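Local structure of 2-hydroxyhepta-2,4-diene-1, 7-dioateisomerase (Mycobacterium abscessus, 3R6O) at residues Ala154-Ile159 with Cys288-Asp293. The protein is a probable 2-hydroxyhepta-2,4-diene-1,7-dioate isomerase of the fumarylacetoacetate hydrolase family that binds magnesium. Numbering follows the deposited sequence.
Sequences ALDYEI and CGFQFD
Asp156 reaches from strand 155-165 to the 3-10 turn at Gly289 and Phe290, and its carboxylate takes up two successive backbone N-H groups there. From the backbone the CB heads toward the turn, bringing Asp156 CG within 3.4 Å of Gly289 N. Asp156 OD1 then accepts from Gly289 N at 2.7 Å through its syn lone pair. Tyr157 N reaches the same oxygen on its anti side, tilted about 32° out of the carboxylate plane, which gives OD1 two N-H donors. Asp156 OD2 receives Phe290 N at 3.2 Å from above the carboxylate plane. The same Asp156 OD2 lies at the edge of the Phe290 ring and in its plane, 3.3 Å from Phe290 CD2, the carboxylate and ring planes being nearly perpendicular (84°). A salt bridge to Arg193 NE adds a charged partner to OD2. In this member of the fumarylacetoacetate hydrolase family the contact thus ties the strand carrying the magnesium ligand Glu160 to the long loop between strands 279-281 and 303-308. The Tyr157 ring lies obliquely against Cys288 and Gly289, Tyr157 CE1 standing 3.7 Å from Cys288 CA, while its hydroxyl is hydrogen-bonded to Gly287 O and Arg249. With CG anti to the carbonyl carbon (chi1 -57°), Glu158 brings that methylene 4.1 Å from Cys288 SG, and its carboxylate, near the magnesium, pairs through OE2 with NH2 of the same Arg193.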
loop_
_atom_site.group_PDB
_atom_site.type_symbol
_atom_site.label_atom_id
_atom_site.label_comp_id
_atom_site.label_asym_id
_atom_site.label_seq_id
_atom_site.Cartn_x
_atom_site.Cartn_y
_atom_site.Cartn_z
ATOM N N ALA A 154 -6.021 -9.519 21.122
ATOM C CA ALA A 154 -7.334 -8.968 20.781
ATOM C C ALA A 154 -7.498 -8.937 19.284
ATOM O O ALA A 154 -7.645 -7.874 18.703
ATOM C CB ALA A 154 -7.501 -7.568 21.373
ATOM N N LEU A 155 -7.474 -10.119 18.668
ATOM C CA LEU A 155 -7.598 -10.255 17.229
ATOM C C LEU A 155 -9.052 -10.335 16.800
ATOM O O LEU A 155 -9.797 -11.245 17.225
ATOM C CB LEU A 155 -6.854 -11.506 16.727
ATOM C CG LEU A 155 -6.650 -11.577 15.205
ATOM C CD1 LEU A 155 -5.730 -10.471 14.759
ATOM C CD2 LEU A 155 -6.123 -12.965 14.798
ATOM N N ASP A 156 -9.460 -9.372 15.970
ATOM C CA ASP A 156 -10.838 -9.294 15.522
ATOM C C ASP A 156 -11.011 -9.670 14.035
ATOM O O ASP A 156 -10.089 -9.541 13.230
ATOM C CB ASP A 156 -11.394 -7.893 15.783
ATOM C CG ASP A 156 -12.825 -7.915 16.259
ATOM O OD1 ASP A 156 -13.466 -8.976 16.165
ATOM O OD2 ASP A 156 -13.311 -6.851 16.740
ATOM N N TYR A 157 -12.231 -10.074 13.714
ATOM C CA TYR A 157 -12.719 -10.413 12.376
ATOM C C TYR A 157 -13.679 -9.328 11.870
ATOM O O TYR A 157 -14.374 -8.668 12.654
ATOM C CB TYR A 157 -13.438 -11.787 12.416
ATOM C CG TYR A 157 -14.513 -11.797 13.486
ATOM C CD1 TYR A 157 -15.805 -11.357 13.203
ATOM C CD2 TYR A 157 -14.203 -12.134 14.805
ATOM C CE1 TYR A 157 -16.797 -11.300 14.222
ATOM C CE2 TYR A 157 -15.174 -12.084 15.835
ATOM C CZ TYR A 157 -16.471 -11.647 15.536
ATOM O OH TYR A 157 -17.453 -11.610 16.538
ATOM N N GLU A 158 -13.692 -9.139 10.548
ATOM C CA GLU A 158 -14.558 -8.169 9.904
ATOM C C GLU A 158 -14.847 -8.639 8.486
ATOM O O GLU A 158 -14.033 -8.383 7.604
ATOM C CB GLU A 158 -13.861 -6.839 9.805
ATOM C CG GLU A 158 -13.384 -6.267 11.104
ATOM C CD GLU A 158 -12.808 -4.876 10.940
ATOM O OE1 GLU A 158 -11.946 -4.678 10.107
ATOM O OE2 GLU A 158 -13.228 -3.951 11.657
ATOM N N ILE A 159 -15.969 -9.306 8.284
ATOM C CA ILE A 159 -16.388 -9.730 6.937
ATOM C C ILE A 159 -16.759 -8.525 6.086
ATOM O O ILE A 159 -17.474 -7.645 6.514
ATOM C CB ILE A 159 -17.529 -10.769 6.973
ATOM C CG1 ILE A 159 -17.697 -11.427 5.594
ATOM C CG2 ILE A 159 -18.895 -10.168 7.520
ATOM C CD1 ILE A 159 -18.786 -12.583 5.609
ATOM N N CYS A 288 -18.755 -7.773 15.576
ATOM C CA CYS A 288 -17.303 -7.989 15.771
ATOM C C CYS A 288 -16.998 -8.236 17.248
ATOM O O CYS A 288 -17.783 -7.858 18.123
ATOM C CB CYS A 288 -16.522 -6.750 15.316
ATOM S SG CYS A 288 -16.719 -6.249 13.564
ATOM N N GLY A 289 -15.843 -8.845 17.514
ATOM C CA GLY A 289 -15.387 -9.203 18.836
ATOM C C GLY A 289 -15.389 -8.083 19.880
ATOM O O GLY A 289 -15.738 -8.317 21.016
ATOM N N PHE A 290 -15.010 -6.879 19.477
ATOM C CA PHE A 290 -14.844 -5.773 20.395
ATOM C C PHE A 290 -16.190 -5.250 20.909
ATOM O O PHE A 290 -16.221 -4.479 21.847
ATOM C CB PHE A 290 -14.024 -4.626 19.742
ATOM C CG PHE A 290 -14.814 -3.774 18.800
ATOM C CD1 PHE A 290 -15.407 -2.583 19.240
ATOM C CD2 PHE A 290 -14.963 -4.141 17.485
ATOM C CE1 PHE A 290 -16.137 -1.796 18.374
ATOM C CE2 PHE A 290 -15.690 -3.380 16.623
ATOM C CZ PHE A 290 -16.282 -2.182 17.059
ATOM N N GLN A 291 -17.297 -5.697 20.306
ATOM C CA GLN A 291 -18.594 -5.123 20.578
ATOM C C GLN A 291 -19.343 -5.864 21.681
ATOM O O GLN A 291 -20.538 -5.632 21.865
ATOM C CB GLN A 291 -19.405 -5.060 19.279
ATOM C CG GLN A 291 -18.772 -4.068 18.296
ATOM C CD GLN A 291 -19.463 -4.031 16.946
ATOM O OE1 GLN A 291 -19.315 -4.948 16.156
ATOM N NE2 GLN A 291 -20.209 -2.951 16.673
ATOM N N PHE A 292 -18.628 -6.726 22.425
ATOM C CA PHE A 292 -19.231 -7.497 23.514
ATOM C C PHE A 292 -18.406 -7.469 24.773
ATOM O O PHE A 292 -17.193 -7.249 24.732
ATOM C CB PHE A 292 -19.427 -8.950 23.083
ATOM C CG PHE A 292 -20.241 -9.093 21.836
ATOM C CD1 PHE A 292 -21.623 -9.109 21.895
ATOM C CD2 PHE A 292 -19.617 -9.121 20.596
ATOM C CE1 PHE A 292 -22.390 -9.225 20.746
ATOM C CE2 PHE A 292 -20.374 -9.230 19.443
ATOM C CZ PHE A 292 -21.786 -9.292 19.534
ATOM N N ASP A 293 -19.100 -7.674 25.883
ATOM C CA ASP A 293 -18.505 -7.955 27.176
ATOM C C ASP A 293 -18.970 -9.335 27.699
ATOM O O ASP A 293 -20.168 -9.527 27.925
ATOM C CB ASP A 293 -18.954 -6.901 28.175
ATOM C CG ASP A 293 -18.404 -7.145 29.546
ATOM O OD1 ASP A 293 -17.250 -7.560 29.633
ATOM O OD2 ASP A 293 -19.110 -6.924 30.530
#